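Local coordinates for protein JamJ (PDB 5DOZ) that is an NADPH-binding enoyl reductase of a polyketide synthase, which probably acts on carrier-protein-bound enoyl substrates in a route to a cyclopropane, at residues A[181-186]-A[215-220]. Sequence-based numbering, arbitrary orientation.
Sequences EVFATT and RELTQG. With NDP (NADPH dihydro-nicotinamide-adenine-dinucleotide phosphate), chain E.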
loop_
_atom_site.group_PDB
_atom_site.type_symbol
_atom_site.label_atom_id
_atom_site.label_comp_id
_atom_site.label_asym_id
_atom_site.label_seq_id
_atom_site.Cartn_x
_atom_site.Cartn_y
_atom_site.Cartn_z
ATOM N N GLU A 181 12.851 10.501 -13.652
ATOM C CA GLU A 181 12.240 10.201 -14.943
ATOM C C GLU A 181 11.497 8.868 -14.853
ATOM O O GLU A 181 12.119 7.817 -14.720
ATOM C CB GLU A 181 13.321 10.152 -16.034
ATOM C CG GLU A 181 12.777 10.155 -17.457
ATOM C CD GLU A 181 13.861 10.113 -18.519
ATOM O OE1 GLU A 181 14.838 10.893 -18.430
ATOM O OE2 GLU A 181 13.725 9.306 -19.465
ATOM N N VAL A 182 10.166 8.924 -14.927
ATOM C CA VAL A 182 9.313 7.751 -14.732
ATOM C C VAL A 182 9.133 6.911 -16.000
ATOM O O VAL A 182 8.857 7.436 -17.083
ATOM C CB VAL A 182 7.923 8.146 -14.168
ATOM C CG1 VAL A 182 7.008 6.932 -14.045
ATOM C CG2 VAL A 182 8.066 8.823 -12.816
ATOM N N PHE A 183 9.304 5.599 -15.838
ATOM C CA PHE A 183 8.953 4.607 -16.849
ATOM C C PHE A 183 7.841 3.738 -16.259
ATOM O O PHE A 183 8.041 3.055 -15.252
ATOM C CB PHE A 183 10.177 3.755 -17.206
ATOM C CG PHE A 183 11.235 4.493 -17.995
ATOM C CD1 PHE A 183 11.922 5.571 -17.442
ATOM C CD2 PHE A 183 11.554 4.096 -19.291
ATOM C CE1 PHE A 183 12.894 6.244 -18.169
ATOM C CE2 PHE A 183 12.532 4.765 -20.024
ATOM C CZ PHE A 183 13.200 5.842 -19.462
ATOM N N ALA A 184 6.658 3.781 -16.862
ATOM C CA ALA A 184 5.508 3.072 -16.302
ATOM C C ALA A 184 5.054 1.903 -17.170
ATOM O O ALA A 184 5.228 1.915 -18.386
ATOM C CB ALA A 184 4.357 4.037 -16.054
ATOM N N THR A 185 4.512 0.875 -16.525
ATOM C CA THR A 185 3.823 -0.203 -17.224
ATOM C C THR A 185 2.427 -0.351 -16.633
ATOM O O THR A 185 2.243 -0.208 -15.428
ATOM C CB THR A 185 4.558 -1.558 -17.120
ATOM O OG1 THR A 185 4.549 -2.014 -15.761
ATOM C CG2 THR A 185 5.990 -1.460 -17.641
ATOM N N THR A 186 1.455 -0.634 -17.494
ATOM C CA THR A 186 0.064 -0.822 -17.093
ATOM C C THR A 186 -0.664 -1.688 -18.133
ATOM O O THR A 186 -0.101 -2.014 -19.179
ATOM C CB THR A 186 -0.661 0.534 -16.878
ATOM O OG1 THR A 186 -1.938 0.313 -16.272
ATOM C CG2 THR A 186 -0.854 1.280 -18.191
ATOM N N ARG A 215 15.545 -1.003 -22.718
ATOM C CA ARG A 215 16.916 -1.026 -23.238
ATOM C C ARG A 215 17.119 -0.018 -24.381
ATOM O O ARG A 215 18.113 0.711 -24.404
ATOM C CB ARG A 215 17.315 -2.442 -23.685
ATOM C CG ARG A 215 18.752 -2.563 -24.187
ATOM C CD ARG A 215 19.182 -4.012 -24.369
ATOM N NE ARG A 215 18.788 -4.569 -25.666
ATOM C CZ ARG A 215 19.607 -4.715 -26.709
ATOM N NH1 ARG A 215 20.880 -4.343 -26.626
ATOM N NH2 ARG A 215 19.153 -5.237 -27.842
ATOM N N GLU A 216 16.162 0.024 -25.308
ATOM C CA GLU A 216 16.242 0.900 -26.479
ATOM C C GLU A 216 16.030 2.376 -26.145
ATOM O O GLU A 216 16.751 3.238 -26.650
ATOM C CB GLU A 216 15.271 0.439 -27.573
ATOM C CG GLU A 216 15.524 -0.982 -28.064
ATOM C CD GLU A 216 17.002 -1.282 -28.270
ATOM O OE1 GLU A 216 17.619 -0.676 -29.170
ATOM O OE2 GLU A 216 17.546 -2.130 -27.530
ATOM N N LEU A 217 15.054 2.659 -25.287
ATOM C CA LEU A 217 14.789 4.025 -24.829
ATOM C C LEU A 217 15.915 4.607 -23.964
ATOM O O LEU A 217 15.926 5.808 -23.686
ATOM C CB LEU A 217 13.462 4.085 -24.058
ATOM C CG LEU A 217 12.150 3.897 -24.831
ATOM C CD1 LEU A 217 11.019 3.486 -23.896
ATOM C CD2 LEU A 217 11.778 5.147 -25.618
ATOM N N THR A 218 16.850 3.758 -23.537
ATOM C CA THR A 218 17.929 4.184 -22.632
ATOM C C THR A 218 19.344 3.884 -23.143
ATOM O O THR A 218 20.319 4.169 -22.456
ATOM C CB THR A 218 17.778 3.570 -21.221
ATOM O OG1 THR A 218 17.790 2.139 -21.317
ATOM C CG2 THR A 218 16.486 4.038 -20.541
ATOM N N GLN A 219 19.451 3.310 -24.340
ATOM C CA GLN A 219 20.752 2.980 -24.957
ATOM C C GLN A 219 21.548 1.936 -24.148
ATOM O O GLN A 219 22.765 2.064 -23.961
ATOM C CB GLN A 219 21.601 4.246 -25.197
ATOM C CG GLN A 219 20.852 5.448 -25.765
ATOM C CD GLN A 219 20.277 5.200 -27.148
ATOM O OE1 GLN A 219 21.008 4.908 -28.101
ATOM N NE2 GLN A 219 18.959 5.330 -27.268
ATOM N N GLY A 220 20.847 0.911 -23.667
ATOM C CA GLY A 220 21.461 -0.165 -22.884
ATOM C C GLY A 220 21.562 0.125 -21.394
ATOM O O GLY A 220 21.714 -0.795 -20.584
HETATM P PA NDP E . -3.554 -3.048 -6.346
HETATM O O1A NDP E . -4.550 -4.190 -6.377
HETATM O O2A NDP E . -4.037 -1.623 -6.313
HETATM O O5B NDP E . -2.599 -3.172 -7.634
HETATM C C5B NDP E . -2.500 -4.369 -8.395
HETATM C C4B NDP E . -2.143 -3.959 -9.814
HETATM O O4B NDP E . -1.418 -5.023 -10.439
HETATM C C3B NDP E . -3.366 -3.700 -10.688
HETATM O O3B NDP E . -3.719 -2.314 -10.732
HETATM C C2B NDP E . -2.907 -4.129 -12.057
HETATM O O2B NDP E . -2.456 -2.977 -12.752
HETATM C C1B NDP E . -1.702 -5.025 -11.835
HETATM N N9A NDP E . -1.969 -6.408 -12.270
HETATM C C8A NDP E . -3.084 -7.119 -12.036
HETATM N N7A NDP E . -2.981 -8.352 -12.579
HETATM C C5A NDP E . -1.774 -8.436 -13.171
HETATM C C6A NDP E . -1.015 -9.457 -13.928
HETATM N N6A NDP E . -1.543 -10.677 -14.165
HETATM N N1A NDP E . 0.225 -9.129 -14.374
HETATM C C2A NDP E . 0.772 -7.921 -14.149
HETATM N N3A NDP E . 0.134 -6.952 -13.467
HETATM C C4A NDP E . -1.112 -7.149 -12.964
HETATM O O3 NDP E . -2.507 -3.316 -5.152
HETATM P PN NDP E . -1.518 -2.240 -4.475
HETATM O O1N NDP E . -1.089 -1.220 -5.485
HETATM O O2N NDP E . -2.125 -1.786 -3.177
HETATM O O5D NDP E . -0.227 -3.135 -4.113
HETATM C C5D NDP E . 0.496 -3.859 -5.117
HETATM C C4D NDP E . 1.256 -5.028 -4.490
HETATM O O4D NDP E . 2.093 -4.583 -3.419
HETATM C C3D NDP E . 0.332 -6.063 -3.879
HETATM O O3D NDP E . 0.895 -7.345 -4.151
HETATM C C2D NDP E . 0.363 -5.771 -2.390
HETATM O O2D NDP E . 0.052 -6.905 -1.566
HETATM C C1D NDP E . 1.782 -5.265 -2.202
HETATM N N1N NDP E . 1.908 -4.348 -1.069
HETATM C C2N NDP E . 2.932 -4.532 -0.225
HETATM C C3N NDP E . 3.294 -3.564 0.706
HETATM C C7N NDP E . 4.589 -3.702 1.455
HETATM O O7N NDP E . 4.725 -3.203 2.560
HETATM N N7N NDP E . 5.585 -4.377 0.886
HETATM C C4N NDP E . 2.316 -2.462 1.059
HETATM C C5N NDP E . 1.316 -2.300 0.006
HETATM C C6N NDP E . 1.091 -3.283 -0.957
HETATM P P2B NDP E . -2.393 -2.947 -14.349
HETATM O O1X NDP E . -3.808 -3.235 -14.797
HETATM O O2X NDP E . -1.922 -1.550 -14.610
HETATM O O3X NDP E . -1.391 -4.013 -14.715
#
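The Phe183 ring meets the end of helix 210-218 with its outer carbons: Leu217 CB comes to its edge, near the ring plane, 4.2 Å from CE2, while the Thr218 methyl CG2 approaches obliquely, 3.9 Å from CZ. Another part of the rim lies against the carbonyl oxygen of Glu181, in the plane of the ring, and His201 of the adjacent strand 201-204 stacks on Phe183. The second flat group, the Arg215 guanidinium, has Glu216 OE2 over one face, 3.3 Å from Arg215 NE, a pairing of charges only, with no N-H pointing at the oxygen. The Phe183 side chain leaves the strand toward the helix, and with CG anti to the carbonyl carbon (chi1 -71°) CE2 and CZ are directed to Leu217 and Thr218. Phe183 CA lies 9.9 Å from Leu217 CA, a gap that a long, flat, apolar side chain can span. Leu217 slides past it in the opposite sense and also touches His201. Thr218 divides its two branches: CG2 goes to the ring, whereas OG1 hydrogen-bonds with the carbonyl oxygen of Ile214 and with Gly222 N, so its buried hydroxyl is satisfied at the helix end. There Gln219 takes positive phi (63°) in a Schellman motif, with Gly220 N bonding back to Arg215 O at 2.8 Å. Both segments belong to the Rossmann-type nucleotide-binding domain, where this helix packs beside its parallel sheet. At the far end of strand 181-186, Thr186 OG1 donates a hydrogen bond to O2X of the NADPH 2'-phosphate, a group that NADH lacks; its modelled length is doubtfully short. Between the segments the contact is apolar and buries only 101 Å², implying a modest, weakly directional hydrophobic and dispersion contribution alongside the packing of His201 and Arg157.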